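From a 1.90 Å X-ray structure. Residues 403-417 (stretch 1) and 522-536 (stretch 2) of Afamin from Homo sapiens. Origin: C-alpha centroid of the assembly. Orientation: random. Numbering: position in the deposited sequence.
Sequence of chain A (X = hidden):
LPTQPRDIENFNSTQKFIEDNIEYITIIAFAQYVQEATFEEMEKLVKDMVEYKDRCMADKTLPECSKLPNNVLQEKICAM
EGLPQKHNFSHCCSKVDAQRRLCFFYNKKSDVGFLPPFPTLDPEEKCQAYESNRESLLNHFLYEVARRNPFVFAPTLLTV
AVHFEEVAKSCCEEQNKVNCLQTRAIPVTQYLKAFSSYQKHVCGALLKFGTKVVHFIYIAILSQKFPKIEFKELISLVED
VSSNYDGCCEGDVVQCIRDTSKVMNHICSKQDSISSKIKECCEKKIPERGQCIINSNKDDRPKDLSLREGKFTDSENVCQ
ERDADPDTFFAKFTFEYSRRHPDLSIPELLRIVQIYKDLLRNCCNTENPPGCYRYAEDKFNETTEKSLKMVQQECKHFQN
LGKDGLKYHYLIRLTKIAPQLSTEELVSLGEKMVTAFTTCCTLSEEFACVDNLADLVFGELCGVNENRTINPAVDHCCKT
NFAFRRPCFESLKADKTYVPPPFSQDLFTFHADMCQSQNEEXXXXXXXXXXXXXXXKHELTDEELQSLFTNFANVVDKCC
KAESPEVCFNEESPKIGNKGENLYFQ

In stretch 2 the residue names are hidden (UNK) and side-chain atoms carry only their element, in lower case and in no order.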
# COMPACT_ATOMS: atom_id res chain seq x y z
N LYS A 403 -13.97 -4.61 16.56
CA LYS A 403 -13.00 -4.85 15.50
C LYS A 403 -12.98 -6.32 14.98
O LYS A 403 -13.07 -6.58 13.76
CB LYS A 403 -11.62 -4.46 16.00
CG LYS A 403 -10.51 -4.75 15.04
CD LYS A 403 -9.15 -4.74 15.70
CE LYS A 403 -8.06 -4.81 14.63
NZ LYS A 403 -7.12 -5.93 14.86
N ASP A 404 -12.86 -7.24 15.93
CA ASP A 404 -12.80 -8.66 15.66
C ASP A 404 -14.08 -9.17 14.99
O ASP A 404 -14.02 -9.87 13.96
CB ASP A 404 -12.56 -9.44 16.95
CG ASP A 404 -11.19 -9.21 17.55
OD1 ASP A 404 -10.29 -8.67 16.92
OD2 ASP A 404 -10.98 -9.68 18.68
N GLY A 405 -15.23 -8.78 15.54
CA GLY A 405 -16.55 -9.18 15.00
C GLY A 405 -16.79 -8.72 13.57
O GLY A 405 -17.28 -9.48 12.73
N LEU A 406 -16.41 -7.48 13.28
CA LEU A 406 -16.50 -6.97 11.93
C LEU A 406 -15.51 -7.69 11.02
O LEU A 406 -15.85 -7.95 9.89
CB LEU A 406 -16.22 -5.45 11.85
CG LEU A 406 -16.50 -4.80 10.47
CD1 LEU A 406 -17.88 -5.10 9.89
CD2 LEU A 406 -16.28 -3.30 10.53
N LYS A 407 -14.30 -7.94 11.52
CA LYS A 407 -13.27 -8.64 10.75
C LYS A 407 -13.78 -10.01 10.26
O LYS A 407 -13.60 -10.33 9.08
CB LYS A 407 -11.98 -8.78 11.55
CG LYS A 407 -10.83 -9.41 10.78
CD LYS A 407 -9.47 -9.34 11.45
CE LYS A 407 -9.42 -9.73 12.93
NZ LYS A 407 -10.25 -10.89 13.34
N TYR A 408 -14.47 -10.75 11.13
CA TYR A 408 -14.97 -12.08 10.79
C TYR A 408 -15.98 -12.02 9.66
O TYR A 408 -15.97 -12.89 8.75
CB TYR A 408 -15.54 -12.76 12.06
CG TYR A 408 -14.55 -12.88 13.19
CD1 TYR A 408 -13.19 -13.16 12.95
CD2 TYR A 408 -14.95 -12.73 14.52
CE1 TYR A 408 -12.30 -13.31 13.98
CE2 TYR A 408 -14.06 -12.85 15.57
CZ TYR A 408 -12.75 -13.14 15.30
OH TYR A 408 -11.84 -13.23 16.30
N HIS A 409 -16.80 -10.97 9.63
CA HIS A 409 -17.74 -10.76 8.53
C HIS A 409 -17.01 -10.52 7.19
O HIS A 409 -17.41 -11.10 6.14
CB HIS A 409 -18.74 -9.62 8.83
CG HIS A 409 -19.76 -9.96 9.88
ND1 HIS A 409 -21.09 -9.59 9.78
CD2 HIS A 409 -19.67 -10.67 11.04
CE1 HIS A 409 -21.76 -10.04 10.82
NE2 HIS A 409 -20.92 -10.70 11.61
N TYR A 410 -15.94 -9.74 7.23
CA TYR A 410 -15.10 -9.47 6.06
C TYR A 410 -14.33 -10.69 5.54
O TYR A 410 -14.21 -10.89 4.31
CB TYR A 410 -14.15 -8.28 6.29
CG TYR A 410 -14.87 -6.94 6.19
CD1 TYR A 410 -15.70 -6.65 5.11
CD2 TYR A 410 -14.72 -5.95 7.15
CE1 TYR A 410 -16.37 -5.44 5.00
CE2 TYR A 410 -15.41 -4.74 7.05
CZ TYR A 410 -16.24 -4.51 5.98
OH TYR A 410 -16.91 -3.33 5.80
N LEU A 411 -13.82 -11.47 6.47
CA LEU A 411 -13.13 -12.71 6.14
C LEU A 411 -14.07 -13.68 5.45
O LEU A 411 -13.69 -14.31 4.47
CB LEU A 411 -12.49 -13.31 7.42
CG LEU A 411 -11.31 -12.52 7.96
CD1 LEU A 411 -10.89 -13.19 9.25
CD2 LEU A 411 -10.12 -12.47 7.01
N ILE A 412 -15.28 -13.83 5.95
CA ILE A 412 -16.28 -14.68 5.28
C ILE A 412 -16.56 -14.18 3.82
O ILE A 412 -16.47 -14.95 2.84
CB ILE A 412 -17.62 -14.77 6.10
CG1 ILE A 412 -17.39 -15.56 7.40
CG2 ILE A 412 -18.70 -15.46 5.26
CD1 ILE A 412 -18.53 -15.51 8.42
N ARG A 413 -16.86 -12.90 3.70
CA ARG A 413 -17.21 -12.29 2.40
C ARG A 413 -16.06 -12.37 1.41
O ARG A 413 -16.28 -12.79 0.29
CB ARG A 413 -17.65 -10.83 2.57
CG ARG A 413 -19.15 -10.72 2.90
CD ARG A 413 -20.05 -10.85 1.64
NE ARG A 413 -20.56 -12.22 1.46
CZ ARG A 413 -20.88 -12.80 0.29
NH1 ARG A 413 -20.76 -12.13 -0.86
NH2 ARG A 413 -21.32 -14.04 0.28
N LEU A 414 -14.87 -11.99 1.84
CA LEU A 414 -13.72 -12.00 0.99
C LEU A 414 -13.40 -13.43 0.50
O LEU A 414 -13.03 -13.63 -0.66
CB LEU A 414 -12.47 -11.42 1.68
CG LEU A 414 -12.32 -9.90 1.84
CD1 LEU A 414 -11.27 -9.60 2.94
CD2 LEU A 414 -11.87 -9.31 0.52
N THR A 415 -13.46 -14.40 1.42
CA THR A 415 -13.16 -15.80 1.07
C THR A 415 -14.21 -16.36 0.08
O THR A 415 -13.86 -17.06 -0.85
CB THR A 415 -13.02 -16.67 2.33
OG1 THR A 415 -12.01 -16.10 3.19
CG2 THR A 415 -12.58 -18.03 1.99
N LYS A 416 -15.48 -16.02 0.27
CA LYS A 416 -16.52 -16.38 -0.71
C LYS A 416 -16.25 -15.88 -2.14
O LYS A 416 -16.50 -16.60 -3.16
CB LYS A 416 -17.90 -15.86 -0.26
CG LYS A 416 -18.50 -16.58 0.92
CD LYS A 416 -19.04 -17.95 0.56
CE LYS A 416 -19.94 -18.54 1.66
NZ LYS A 416 -21.33 -17.99 1.80
N ILE A 417 -15.84 -14.62 -2.23
CA ILE A 417 -15.69 -13.97 -3.49
C ILE A 417 -14.36 -14.30 -4.17
O ILE A 417 -14.29 -14.24 -5.39
CB ILE A 417 -15.93 -12.41 -3.45
CG1 ILE A 417 -14.84 -11.69 -2.74
CG2 ILE A 417 -17.31 -12.03 -2.87
CD1 ILE A 417 -14.89 -10.20 -2.93
N UNK A 522 -2.09 -15.22 17.96
CA UNK A 522 -3.34 -15.91 18.32
C UNK A 522 -4.54 -15.36 17.56
O UNK A 522 -5.48 -16.10 17.24
c UNK A 522 -4.54 -16.85 20.47
c UNK A 522 -4.22 -16.90 21.96
c UNK A 522 -3.60 -15.82 19.82
c UNK A 522 -6.03 -16.58 20.25
N UNK A 523 -4.53 -14.06 17.30
CA UNK A 523 -5.52 -13.47 16.44
C UNK A 523 -5.41 -14.09 15.02
O UNK A 523 -6.42 -14.44 14.42
c UNK A 523 -7.87 -11.53 16.21
c UNK A 523 -5.38 -11.94 16.37
c UNK A 523 -6.50 -11.24 15.60
n UNK A 523 -8.71 -12.30 15.50
o UNK A 523 -8.15 -11.09 17.33
N UNK A 524 -4.19 -14.20 14.51
CA UNK A 524 -3.94 -14.69 13.16
C UNK A 524 -4.38 -16.16 12.99
O UNK A 524 -4.95 -16.52 11.97
c UNK A 524 -1.58 -12.28 8.78
c UNK A 524 -1.06 -13.90 10.63
n UNK A 524 -1.39 -12.59 10.07
c UNK A 524 -2.29 -14.61 11.20
n UNK A 524 -1.90 -11.03 8.45
c UNK A 524 -2.48 -14.46 12.71
n UNK A 524 -1.47 -13.20 7.80
N UNK A 525 -4.15 -16.97 14.01
CA UNK A 525 -4.61 -18.37 14.05
C UNK A 525 -6.11 -18.54 13.98
O UNK A 525 -6.63 -19.42 13.26
c UNK A 525 -4.95 -21.49 15.11
c UNK A 525 -6.23 -22.33 15.27
c UNK A 525 -4.09 -19.06 15.32
c UNK A 525 -4.95 -20.19 15.93
n UNK A 525 -6.19 -23.63 14.51
N UNK A 526 -6.82 -17.75 14.77
CA UNK A 526 -8.29 -17.69 14.69
C UNK A 526 -8.77 -17.28 13.27
O UNK A 526 -9.71 -17.87 12.73
c UNK A 526 -8.81 -16.71 15.73
o UNK A 526 -8.46 -17.22 17.02
c UNK A 526 -10.36 -16.51 15.64
N UNK A 527 -8.09 -16.28 12.71
CA UNK A 527 -8.43 -15.74 11.40
C UNK A 527 -8.22 -16.80 10.31
O UNK A 527 -9.06 -16.94 9.42
o UNK A 527 -7.45 -12.22 11.86
o UNK A 527 -9.04 -13.35 12.78
c UNK A 527 -8.07 -13.28 11.98
c UNK A 527 -7.64 -14.46 11.12
N UNK A 528 -7.14 -17.54 10.41
CA UNK A 528 -6.87 -18.61 9.46
C UNK A 528 -7.85 -19.73 9.54
O UNK A 528 -8.25 -20.26 8.51
n UNK A 528 -0.03 -17.24 10.32
c UNK A 528 -4.33 -18.32 9.35
c UNK A 528 -5.49 -19.24 9.61
n UNK A 528 -1.40 -18.35 11.81
c UNK A 528 -1.12 -17.98 10.55
c UNK A 528 -3.09 -19.17 9.59
n UNK A 528 -1.88 -18.37 9.53
N UNK A 529 -8.24 -20.07 10.76
CA UNK A 529 -9.31 -21.07 10.97
C UNK A 529 -10.59 -20.72 10.23
O UNK A 529 -11.18 -21.56 9.50
c UNK A 529 -11.99 -21.67 12.93
c UNK A 529 -11.60 -24.38 13.21
c UNK A 529 -9.54 -21.29 12.49
c UNK A 529 -13.08 -22.49 13.18
c UNK A 529 -10.70 -22.19 12.80
c UNK A 529 -12.90 -23.84 13.32
c UNK A 529 -10.50 -23.54 12.98
N UNK A 530 -11.04 -19.47 10.41
CA UNK A 530 -12.27 -19.01 9.77
C UNK A 530 -12.21 -19.07 8.25
O UNK A 530 -13.15 -19.55 7.61
c UNK A 530 -12.66 -17.64 10.23
c UNK A 530 -14.22 -15.76 10.25
c UNK A 530 -13.95 -17.10 9.61
c UNK A 530 -15.20 -17.95 9.76
N UNK A 531 -11.08 -18.61 7.69
CA UNK A 531 -10.89 -18.62 6.28
C UNK A 531 -10.90 -20.05 5.75
O UNK A 531 -11.63 -20.34 4.78
c UNK A 531 -9.29 -18.03 4.38
c UNK A 531 -9.91 -16.34 6.09
c UNK A 531 -9.65 -17.81 5.84
N UNK A 532 -10.12 -20.92 6.35
CA UNK A 532 -10.11 -22.35 5.95
C UNK A 532 -11.50 -23.01 6.06
O UNK A 532 -11.93 -23.76 5.18
c UNK A 532 -7.63 -22.73 6.33
c UNK A 532 -9.04 -23.15 6.71
o UNK A 532 -7.37 -22.43 5.15
n UNK A 532 -6.72 -22.72 7.29
N UNK A 533 -12.23 -22.66 7.11
CA UNK A 533 -13.60 -23.15 7.28
C UNK A 533 -14.54 -22.73 6.14
O UNK A 533 -15.36 -23.58 5.64
c UNK A 533 -14.17 -22.67 8.61
c UNK A 533 -15.38 -24.78 9.27
c UNK A 533 -16.02 -22.53 10.23
c UNK A 533 -15.50 -23.28 9.01
N UNK A 534 -14.40 -21.46 5.72
CA UNK A 534 -15.22 -20.90 4.66
C UNK A 534 -14.86 -21.59 3.34
O UNK A 534 -15.76 -21.87 2.55
c UNK A 534 -15.95 -18.89 3.37
c UNK A 534 -15.70 -18.66 5.76
c UNK A 534 -15.13 -19.36 4.52
N UNK A 535 -13.57 -21.85 3.09
CA UNK A 535 -13.16 -22.60 1.87
C UNK A 535 -13.77 -23.99 1.93
O UNK A 535 -14.40 -24.46 0.95
c UNK A 535 -8.87 -20.26 0.85
n UNK A 535 -7.42 -20.35 0.76
c UNK A 535 -9.47 -21.54 1.34
c UNK A 535 -11.65 -22.72 1.78
c UNK A 535 -10.96 -21.43 1.38
N UNK A 536 -13.62 -24.63 3.07
CA UNK A 536 -14.11 -26.01 3.22
C UNK A 536 -15.65 -26.11 3.00
O UNK A 536 -16.12 -26.98 2.26
c UNK A 536 -13.86 -29.04 3.84
c UNK A 536 -14.07 -28.37 6.26
c UNK A 536 -14.34 -27.98 4.82
c UNK A 536 -13.71 -26.58 4.55

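Position 522 carries four side-chain carbons forked at the second, and the side chain does not reach stretch 1: Leu522, its fork inferred from bond connectivity. Position 523 has three carbons, the third bearing one oxygen and one nitrogen, the pattern of a glutamine side chain; its CA-to-CB bond points toward stretch 1, and its end lies among Asp404, Lys407 and Tyr408. As modelled, Gln523 places NE2 3.0 Å from Lys407 NZ, but the amide is probably turned over, so no bond is assigned to its atoms.

Position 524 shows three carbons, a nitrogen, then a carbon with two more nitrogens, a guanidinium; its CA-to-CB bond points away from stretch 1, and no atom touches it: Arg524. Position 525 has four carbons in a row ending in nitrogen and is out of reach: Lys525. At 526 one carbon carries an oxygen and a carbon, and the side chain touches Tyr408. This is Thr526; its OG1 donates to Leu522 O at 3.2 Å, while its CG2 lies 3.7 Å from Tyr408 OH.

Position 527 has two carbons, the second carrying two oxygens, and one oxygen faces the amine of Lys407. A short carboxylate gives Asp527. Lys407 NZ donates to Asp527 OD1 at 2.8 Å, forming a salt bridge; the same OD1 lies at the edge of the Tyr408 ring, 3.5 Å from Tyr408 CE1.

Position 528 repeats the guanidinium pattern; its CA-to-CB bond points away from stretch 1, and no atom touches it: Arg528. Position 529, one carbon followed by a six-carbon ring without oxygen, is Phe529, whose side chain does not reach stretch 1. Position 530 has four carbons forked at the second; its CA-to-CB bond points toward stretch 1, and the fork touches Tyr408, Leu411 and Ile412. It is Leu530: its CD2 lies 3.7 Å from Tyr408 CB, and its CD1 4.0 Å from Ile412 CG1.

Position 531 has three carbons, branching at the first, and they touch Leu411 and Thr415, so Val531; its CG2 is 4.0 Å from Leu411 CD2 and its CG1 3.5 Å from Thr415 OG1. Position 532, two carbons with one oxygen and one nitrogen on the second, has its CA-to-CB bond pointing away: Asn532. Position 533, four carbons forked at the second, has no contact: Leu533. Position 534 again branches at its first carbon, three in all, its CA-to-CB bond points toward stretch 1, and its atoms touch Ile412, Thr415 and Lys416: Val534, with CG2 3.9 Å from Ile412 CG1 and CG1 3.7 Å from Thr415 CG2. Position 535, four carbons ending in nitrogen, touches Thr415 and is Lys535; its CG lies 3.8 Å from Thr415 CG2. Position 536, four carbons forked at the second, is out of reach: Leu536.

The two helices run in broadly the same direction, their axes 38° apart and 9.2 Å at closest approach, burying 637 Å² in total. Toward the N-terminal ends the contact is polar, and Tyr408 sits as a knob among Gln523, Thr526, Asp527 and Leu530. Further along, apolar packing takes over, and Leu411 CA and Val531 CA lie 6.3 Å apart. Thr415 OG1 donates to Leu411 O at 2.8 Å, which satisfies the hydroxyl within its own helix, while its CG2 packs against Val534 and Lys535.

Stretch 2 (522-536) LQRKTDRFLVNLVKL
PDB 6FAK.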